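Local coordinates for probable membrane transporter protein MamO (Magnetospirillum magneticum, PDB 5HMA) that promotes magnetite formation through transition-metal binding by a trypsin-like domain that is probably not proteolytic, and activates the protease MamE, at residues V114-L126 / Q132-S144. Sequence-based numbering, arbitrary orientation.
Sequences VRQGLVQSADAPL and QITHLLRSDAVYS
L126 and I133 trade a pair of backbone hydrogen bonds, as do A124 and L136, tying together the two strands of a bent antiparallel hairpin. Farther along, R138 N gives a nearly straight bond to S121 O, meeting the carbonyl from above its plane, and R138 O takes one from Q120 N at 2.6 Å and a weak one from S121 N. Two residues thus face one, a classic beta bulge; D123 and A124 repeat the pattern opposite L136. The bulges accompany the corner that the chain turns at 122-123 and, on the partner strand, at 135.

Beyond the ladder D140 serves as a polar clamp. Its OD1 receives L118 N (3.0 Å) through the syn lone pair, while Q120 NE2 reaches OD2 (2.9 Å) from above the carboxylate plane, so both oxygens are gripped. G117, with no side chain, brings its CA to 3.2 Å from D140 OD1, so the carboxylate can lie against the strand. At the corner, D123 OD1 and H135 N share a water, and S121 OG accepts D123 N in an ST turn.

The guanidinium of R115 lies flat on Y143, planes 15° apart and centres 3.7 Å apart, a cation-pi stack. With CG anti to the backbone N (chi1 175°) and bends at chi2 and chi3, the arginine folds over the ring.

On the face that carries A124, L126 and L136, L126 CB meets L136 CD1 at 3.4 Å, shorter than usual van der Waals contact. A124 CB packs on CG and CD of R138, whose guanidinium goes on to a salt bridge with E174.

I133 lies beside H71, which with H186 binds the nickel ion. Strand 131-139 pairs with both 112-121 and 124-128, a bent, bulged antiparallel arrangement in the second beta-barrel of the trypsin-like fold, here in a pseudo-protease domain repurposed for metal binding.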
ATOM      1  N   VAL A 114       2.613  12.324  -0.668  1.00 53.02           N
ATOM      2  CA  VAL A 114       1.660  12.191  -1.758  1.00 48.27           C
ATOM      3  C   VAL A 114       2.289  12.711  -3.042  1.00 58.00           C
ATOM      4  O   VAL A 114       3.020  13.710  -3.042  1.00 55.69           O
ATOM      5  CB  VAL A 114       0.333  12.929  -1.444  1.00 56.80           C
ATOM      6  CG1 VAL A 114       0.568  14.418  -1.279  1.00 56.01           C
ATOM      7  CG2 VAL A 114      -0.691  12.679  -2.537  1.00 54.30           C
ATOM      8  N   ARG A 115       2.020  12.010  -4.135  1.00 53.80           N
ATOM      9  CA  ARG A 115       2.415  12.490  -5.447  1.00 58.53           C
ATOM     10  C   ARG A 115       1.328  12.139  -6.456  1.00 53.63           C
ATOM     11  O   ARG A 115       0.759  11.045  -6.433  1.00 53.78           O
ATOM     12  CB  ARG A 115       3.757  11.891  -5.860  1.00 50.59           C
ATOM     13  CG  ARG A 115       4.185  12.248  -7.255  1.00 66.38           C
ATOM     14  CD  ARG A 115       5.119  13.433  -7.249  1.00 82.98           C
ATOM     15  NE  ARG A 115       6.440  13.046  -7.735  1.00 93.65           N
ATOM     16  CZ  ARG A 115       7.584  13.426  -7.174  1.00 93.59           C
ATOM     17  NH1 ARG A 115       7.576  14.212  -6.102  1.00 82.65           N
ATOM     18  NH2 ARG A 115       8.736  13.023  -7.693  1.00101.81           N
ATOM     19  N   GLN A 116       1.023  13.076  -7.335  1.00 51.09           N
ATOM     20  CA  GLN A 116       0.071  12.801  -8.393  1.00 57.98           C
ATOM     21  C   GLN A 116       0.801  12.486  -9.687  1.00 53.72           C
ATOM     22  O   GLN A 116       1.934  12.908  -9.899  1.00 59.58           O
ATOM     23  CB  GLN A 116      -0.866  13.981  -8.604  1.00 56.95           C
ATOM     24  CG  GLN A 116      -0.184  15.186  -9.138  1.00 72.79           C
ATOM     25  CD  GLN A 116      -1.130  16.044  -9.933  1.00101.84           C
ATOM     26  OE1 GLN A 116      -1.181  15.952 -11.161  1.00114.25           O
ATOM     27  NE2 GLN A 116      -1.902  16.875  -9.238  1.00104.83           N
ATOM     28  N   GLY A 117       0.133  11.742 -10.551  1.00 57.61           N
ATOM     29  CA  GLY A 117       0.670  11.426 -11.853  1.00 50.96           C
ATOM     30  C   GLY A 117      -0.411  10.841 -12.734  1.00 54.29           C
ATOM     31  O   GLY A 117      -1.582  10.771 -12.353  1.00 56.05           O
ATOM     32  N   LEU A 118      -0.005  10.436 -13.928  1.00 52.35           N
ATOM     33  CA  LEU A 118      -0.884   9.758 -14.865  1.00 50.13           C
ATOM     34  C   LEU A 118      -0.620   8.253 -14.894  1.00 56.37           C
ATOM     35  O   LEU A 118       0.514   7.799 -14.715  1.00 66.22           O
ATOM     36  CB  LEU A 118      -0.705  10.346 -16.264  1.00 45.62           C
ATOM     37  CG  LEU A 118      -1.033  11.828 -16.372  1.00 59.90           C
ATOM     38  CD1 LEU A 118      -0.900  12.312 -17.826  1.00 53.89           C
ATOM     39  CD2 LEU A 118      -2.437  12.070 -15.818  1.00 49.11           C
ATOM     40  N   VAL A 119      -1.675   7.480 -15.120  1.00 56.21           N
ATOM     41  CA  VAL A 119      -1.521   6.076 -15.472  1.00 54.80           C
ATOM     42  C   VAL A 119      -0.859   5.999 -16.857  1.00 58.17           C
ATOM     43  O   VAL A 119      -1.291   6.672 -17.796  1.00 53.08           O
ATOM     44  CB  VAL A 119      -2.868   5.356 -15.451  1.00 60.23           C
ATOM     45  CG1 VAL A 119      -2.695   3.890 -15.838  1.00 64.53           C
ATOM     46  CG2 VAL A 119      -3.516   5.513 -14.085  1.00 40.11           C
ATOM     47  N   GLN A 120       0.197   5.206 -16.989  1.00 50.87           N
ATOM     48  CA  GLN A 120       0.964   5.212 -18.236  1.00 65.71           C
ATOM     49  C   GLN A 120       0.819   3.897 -18.991  1.00 67.50           C
ATOM     50  O   GLN A 120       1.115   3.820 -20.187  1.00 71.51           O
ATOM     51  CB  GLN A 120       2.445   5.507 -17.964  1.00 56.39           C
ATOM     52  CG  GLN A 120       2.722   6.877 -17.339  1.00 59.16           C
ATOM     53  CD  GLN A 120       2.595   8.044 -18.326  1.00 70.99           C
ATOM     54  OE1 GLN A 120       2.187   7.878 -19.482  1.00 66.82           O
ATOM     55  NE2 GLN A 120       2.947   9.238 -17.861  1.00 77.13           N
ATOM     56  N   SER A 121       0.358   2.872 -18.286  1.00 61.63           N
ATOM     57  CA  SER A 121       0.103   1.563 -18.880  1.00 65.69           C
ATOM     58  C   SER A 121      -0.828   0.825 -17.947  1.00 64.41           C
ATOM     59  O   SER A 121      -0.797   1.066 -16.739  1.00 61.69           O
ATOM     60  CB  SER A 121       1.400   0.773 -19.085  1.00 65.52           C
ATOM     61  OG  SER A 121       1.127  -0.599 -19.304  1.00 64.45           O
ATOM     62  N   ALA A 122      -1.660  -0.060 -18.484  1.00 68.37           N
ATOM     63  CA  ALA A 122      -2.575  -0.812 -17.625  1.00 77.98           C
ATOM     64  C   ALA A 122      -2.262  -2.307 -17.645  1.00 73.47           C
ATOM     65  O   ALA A 122      -2.988  -3.111 -17.060  1.00 77.89           O
ATOM     66  CB  ALA A 122      -4.017  -0.563 -18.034  1.00 80.04           C
ATOM     67  N   ASP A 123      -1.161  -2.667 -18.302  1.00 64.61           N
ATOM     68  CA  ASP A 123      -0.766  -4.064 -18.426  1.00 80.54           C
ATOM     69  C   ASP A 123       0.758  -4.165 -18.552  1.00 80.49           C
ATOM     70  O   ASP A 123       1.320  -4.153 -19.650  1.00 81.68           O
ATOM     71  CB  ASP A 123      -1.461  -4.705 -19.628  1.00 85.34           C
ATOM     72  CG  ASP A 123      -1.563  -6.214 -19.510  1.00103.20           C
ATOM     73  OD1 ASP A 123      -0.908  -6.781 -18.613  1.00104.56           O
ATOM     74  OD2 ASP A 123      -2.291  -6.832 -20.319  1.00112.71           O
ATOM     75  N   ALA A 124       1.428  -4.239 -17.412  1.00 73.65           N
ATOM     76  CA  ALA A 124       2.881  -4.316 -17.402  1.00 78.44           C
ATOM     77  C   ALA A 124       3.348  -5.415 -16.458  1.00 79.83           C
ATOM     78  O   ALA A 124       2.756  -5.612 -15.391  1.00 69.46           O
ATOM     79  CB  ALA A 124       3.487  -2.973 -16.998  1.00 60.78           C
ATOM     80  N   PRO A 125       4.405  -6.141 -16.857  1.00 82.31           N
ATOM     81  CA  PRO A 125       5.051  -7.157 -16.015  1.00 81.80           C
ATOM     82  C   PRO A 125       6.072  -6.569 -15.040  1.00 77.17           C
ATOM     83  O   PRO A 125       6.623  -5.500 -15.303  1.00 73.20           O
ATOM     84  CB  PRO A 125       5.745  -8.063 -17.037  1.00 71.80           C
ATOM     85  CG  PRO A 125       6.082  -7.147 -18.156  1.00 70.18           C
ATOM     86  CD  PRO A 125       4.969  -6.115 -18.219  1.00 74.90           C
ATOM     87  N   LEU A 126       6.310  -7.268 -13.933  1.00 68.92           N
ATOM     88  CA  LEU A 126       7.362  -6.905 -12.987  1.00 61.69           C
ATOM     89  C   LEU A 126       7.864  -8.139 -12.258  1.00 76.74           C
ATOM     90  O   LEU A 126       7.071  -8.980 -11.826  1.00 81.65           O
ATOM     91  CB  LEU A 126       6.864  -5.875 -11.970  1.00 68.81           C
ATOM     92  CG  LEU A 126       7.838  -5.482 -10.854  1.00 67.84           C
ATOM     93  CD1 LEU A 126       9.051  -4.799 -11.441  1.00 65.73           C
ATOM     94  CD2 LEU A 126       7.173  -4.590  -9.817  1.00 58.25           C
ATOM     95  N   GLN A 132       7.273 -13.652 -11.081  1.00 91.10           N
ATOM     96  CA  GLN A 132       6.904 -12.826 -12.222  1.00 88.29           C
ATOM     97  C   GLN A 132       5.472 -12.333 -12.067  1.00 82.32           C
ATOM     98  O   GLN A 132       4.518 -13.073 -12.301  1.00 87.06           O
ATOM     99  CB  GLN A 132       7.059 -13.605 -13.532  1.00 96.72           C
ATOM    100  CG  GLN A 132       8.505 -13.831 -13.971  1.00118.47           C
ATOM    101  CD  GLN A 132       9.176 -12.565 -14.494  1.00127.30           C
ATOM    102  OE1 GLN A 132       8.552 -11.497 -14.586  1.00133.02           O
ATOM    103  NE2 GLN A 132      10.458 -12.682 -14.846  1.00118.86           N
ATOM    104  N   ILE A 133       5.318 -11.081 -11.658  1.00 76.66           N
ATOM    105  CA  ILE A 133       3.990 -10.499 -11.531  1.00 75.03           C
ATOM    106  C   ILE A 133       3.574  -9.866 -12.857  1.00 78.91           C
ATOM    107  O   ILE A 133       4.362  -9.170 -13.501  1.00 78.89           O
ATOM    108  CB  ILE A 133       3.943  -9.481 -10.402  1.00 72.07           C
ATOM    109  CG1 ILE A 133       4.498 -10.096  -9.121  1.00 67.01           C
ATOM    110  CG2 ILE A 133       2.516  -8.966 -10.203  1.00 72.23           C
ATOM    111  CD1 ILE A 133       4.677  -9.079  -8.029  1.00 71.65           C
ATOM    112  N   THR A 134       2.332 -10.111 -13.257  1.00 69.32           N
ATOM    113  CA  THR A 134       1.814  -9.602 -14.520  1.00 74.65           C
ATOM    114  C   THR A 134       0.596  -8.691 -14.342  1.00 67.36           C
ATOM    115  O   THR A 134       0.027  -8.602 -13.251  1.00 61.08           O
ATOM    116  CB  THR A 134       1.419 -10.756 -15.448  1.00 82.42           C
ATOM    117  OG1 THR A 134       0.500 -11.615 -14.759  1.00 82.20           O
ATOM    118  CG2 THR A 134       2.646 -11.555 -15.858  1.00 77.81           C
ATOM    119  N   HIS A 135       0.210  -8.030 -15.434  1.00 62.07           N
ATOM    120  CA  HIS A 135      -0.982  -7.179 -15.489  1.00 65.96           C
ATOM    121  C   HIS A 135      -1.011  -6.104 -14.404  1.00 56.39           C
ATOM    122  O   HIS A 135      -2.039  -5.857 -13.777  1.00 57.63           O
ATOM    123  CB  HIS A 135      -2.244  -8.043 -15.419  1.00 68.35           C
ATOM    124  CG  HIS A 135      -2.272  -9.144 -16.436  1.00 89.03           C
ATOM    125  ND1 HIS A 135      -1.890 -10.434 -16.142  1.00 93.58           N
ATOM    126  CD2 HIS A 135      -2.617  -9.142 -17.747  1.00 98.80           C
ATOM    127  CE1 HIS A 135      -2.007 -11.183 -17.225  1.00104.20           C
ATOM    128  NE2 HIS A 135      -2.445 -10.422 -18.213  1.00103.52           N
ATOM    129  N   LEU A 136       0.136  -5.467 -14.193  1.00 54.69           N
ATOM    130  CA  LEU A 136       0.226  -4.324 -13.295  1.00 59.50           C
ATOM    131  C   LEU A 136      -0.045  -3.020 -14.041  1.00 56.78           C
ATOM    132  O   LEU A 136       0.053  -2.962 -15.269  1.00 54.92           O
ATOM    133  CB  LEU A 136       1.608  -4.263 -12.647  1.00 51.03           C
ATOM    134  CG  LEU A 136       1.997  -5.480 -11.817  1.00 61.37           C
ATOM    135  CD1 LEU A 136       3.474  -5.443 -11.515  1.00 54.88           C
ATOM    136  CD2 LEU A 136       1.200  -5.488 -10.533  1.00 64.05           C
ATOM    137  N   LEU A 137      -0.376  -1.978 -13.289  1.00 47.37           N
ATOM    138  CA  LEU A 137      -0.383  -0.620 -13.823  1.00 52.78           C
ATOM    139  C   LEU A 137       1.011  -0.011 -13.752  1.00 52.19           C
ATOM    140  O   LEU A 137       1.838  -0.416 -12.928  1.00 59.67           O
ATOM    141  CB  LEU A 137      -1.346   0.259 -13.038  1.00 46.99           C
ATOM    142  CG  LEU A 137      -2.761  -0.273 -12.815  1.00 55.25           C
ATOM    143  CD1 LEU A 137      -3.503   0.641 -11.848  1.00 49.40           C
ATOM    144  CD2 LEU A 137      -3.499  -0.379 -14.146  1.00 54.84           C
ATOM    145  N   ARG A 138       1.270   0.971 -14.603  1.00 48.96           N
ATOM    146  CA  ARG A 138       2.425   1.845 -14.404  1.00 49.24           C
ATOM    147  C   ARG A 138       1.991   3.292 -14.332  1.00 57.10           C
ATOM    148  O   ARG A 138       1.151   3.742 -15.112  1.00 56.05           O
ATOM    149  CB  ARG A 138       3.436   1.678 -15.522  1.00 54.33           C
ATOM    150  CG  ARG A 138       4.095   0.338 -15.487  1.00 70.66           C
ATOM    151  CD  ARG A 138       5.241   0.306 -16.441  1.00 91.77           C
ATOM    152  NE  ARG A 138       6.348   1.134 -15.985  1.00 95.09           N
ATOM    153  CZ  ARG A 138       7.543   1.116 -16.559  1.00 91.28           C
ATOM    154  NH1 ARG A 138       8.520   1.889 -16.107  1.00 95.27           N
ATOM    155  NH2 ARG A 138       7.749   0.311 -17.590  1.00 84.23           N
ATOM    156  N   SER A 139       2.567   4.022 -13.390  1.00 49.40           N
ATOM    157  CA  SER A 139       2.320   5.450 -13.292  1.00 53.44           C
ATOM    158  C   SER A 139       3.542   6.158 -12.725  1.00 57.42           C
ATOM    159  O   SER A 139       4.329   5.579 -11.970  1.00 59.44           O
ATOM    160  CB  SER A 139       1.103   5.733 -12.411  1.00 47.13           C
ATOM    161  OG  SER A 139       1.513   5.865 -11.067  1.00 55.45           O
ATOM    162  N   ASP A 140       3.689   7.424 -13.085  1.00 52.82           N
ATOM    163  CA  ASP A 140       4.784   8.226 -12.567  1.00 61.67           C
ATOM    164  C   ASP A 140       4.424   8.883 -11.231  1.00 60.46           C
ATOM    165  O   ASP A 140       5.126   9.784 -10.778  1.00 69.30           O
ATOM    166  CB  ASP A 140       5.200   9.288 -13.598  1.00 63.09           C
ATOM    167  CG  ASP A 140       4.009   9.937 -14.289  1.00 78.64           C
ATOM    168  OD1 ASP A 140       2.949  10.086 -13.653  1.00 75.50           O
ATOM    169  OD2 ASP A 140       4.130  10.303 -15.476  1.00 83.49           O
ATOM    170  N   ALA A 141       3.339   8.436 -10.597  1.00 54.90           N
ATOM    171  CA  ALA A 141       2.971   8.967  -9.274  1.00 59.68           C
ATOM    172  C   ALA A 141       3.839   8.348  -8.180  1.00 54.82           C
ATOM    173  O   ALA A 141       3.952   8.886  -7.082  1.00 47.97           O
ATOM    174  CB  ALA A 141       1.496   8.721  -8.967  1.00 47.51           C
ATOM    175  N   VAL A 142       4.432   7.202  -8.488  1.00 51.59           N
ATOM    176  CA  VAL A 142       5.325   6.511  -7.563  1.00 47.77           C
ATOM    177  C   VAL A 142       6.771   6.925  -7.840  1.00 60.31           C
ATOM    178  O   VAL A 142       7.331   6.591  -8.885  1.00 70.91           O
ATOM    179  CB  VAL A 142       5.140   4.999  -7.678  1.00 53.64           C
ATOM    180  CG1 VAL A 142       6.185   4.253  -6.851  1.00 53.56           C
ATOM    181  CG2 VAL A 142       3.702   4.618  -7.288  1.00 50.15           C
ATOM    182  N   TYR A 143       7.363   7.672  -6.911  1.00 60.67           N
ATOM    183  CA  TYR A 143       8.705   8.223  -7.108  1.00 67.39           C
ATOM    184  C   TYR A 143       9.701   7.752  -6.034  1.00 70.39           C
ATOM    185  O   TYR A 143      10.910   7.926  -6.189  1.00 67.32           O
ATOM    186  CB  TYR A 143       8.650   9.763  -7.127  1.00 62.45           C
ATOM    187  CG  TYR A 143       8.392  10.381  -5.764  1.00 72.08           C
ATOM    188  CD1 TYR A 143       7.110  10.407  -5.214  1.00 66.94           C
ATOM    189  CD2 TYR A 143       9.433  10.932  -5.021  1.00 72.66           C
ATOM    190  CE1 TYR A 143       6.876  10.957  -3.954  1.00 71.48           C
ATOM    191  CE2 TYR A 143       9.210  11.488  -3.766  1.00 69.42           C
ATOM    192  CZ  TYR A 143       7.934  11.498  -3.234  1.00 76.41           C
ATOM    193  OH  TYR A 143       7.723  12.050  -1.984  1.00 73.08           O
ATOM    194  N   SER A 144       9.198   7.171  -4.945  1.00 59.38           N
ATOM    195  CA  SER A 144      10.060   6.820  -3.814  1.00 56.56           C
ATOM    196  C   SER A 144       9.823   5.405  -3.302  1.00 61.40           C
ATOM    197  O   SER A 144       8.691   4.944  -3.239  1.00 54.10           O
ATOM    198  CB  SER A 144       9.861   7.811  -2.659  1.00 56.52           C
ATOM    199  OG  SER A 144      10.470   7.346  -1.453  1.00 68.78           O
TER
HETATM  200  O   HOH W   1       1.705  -7.859 -17.826  1.00 65.55           O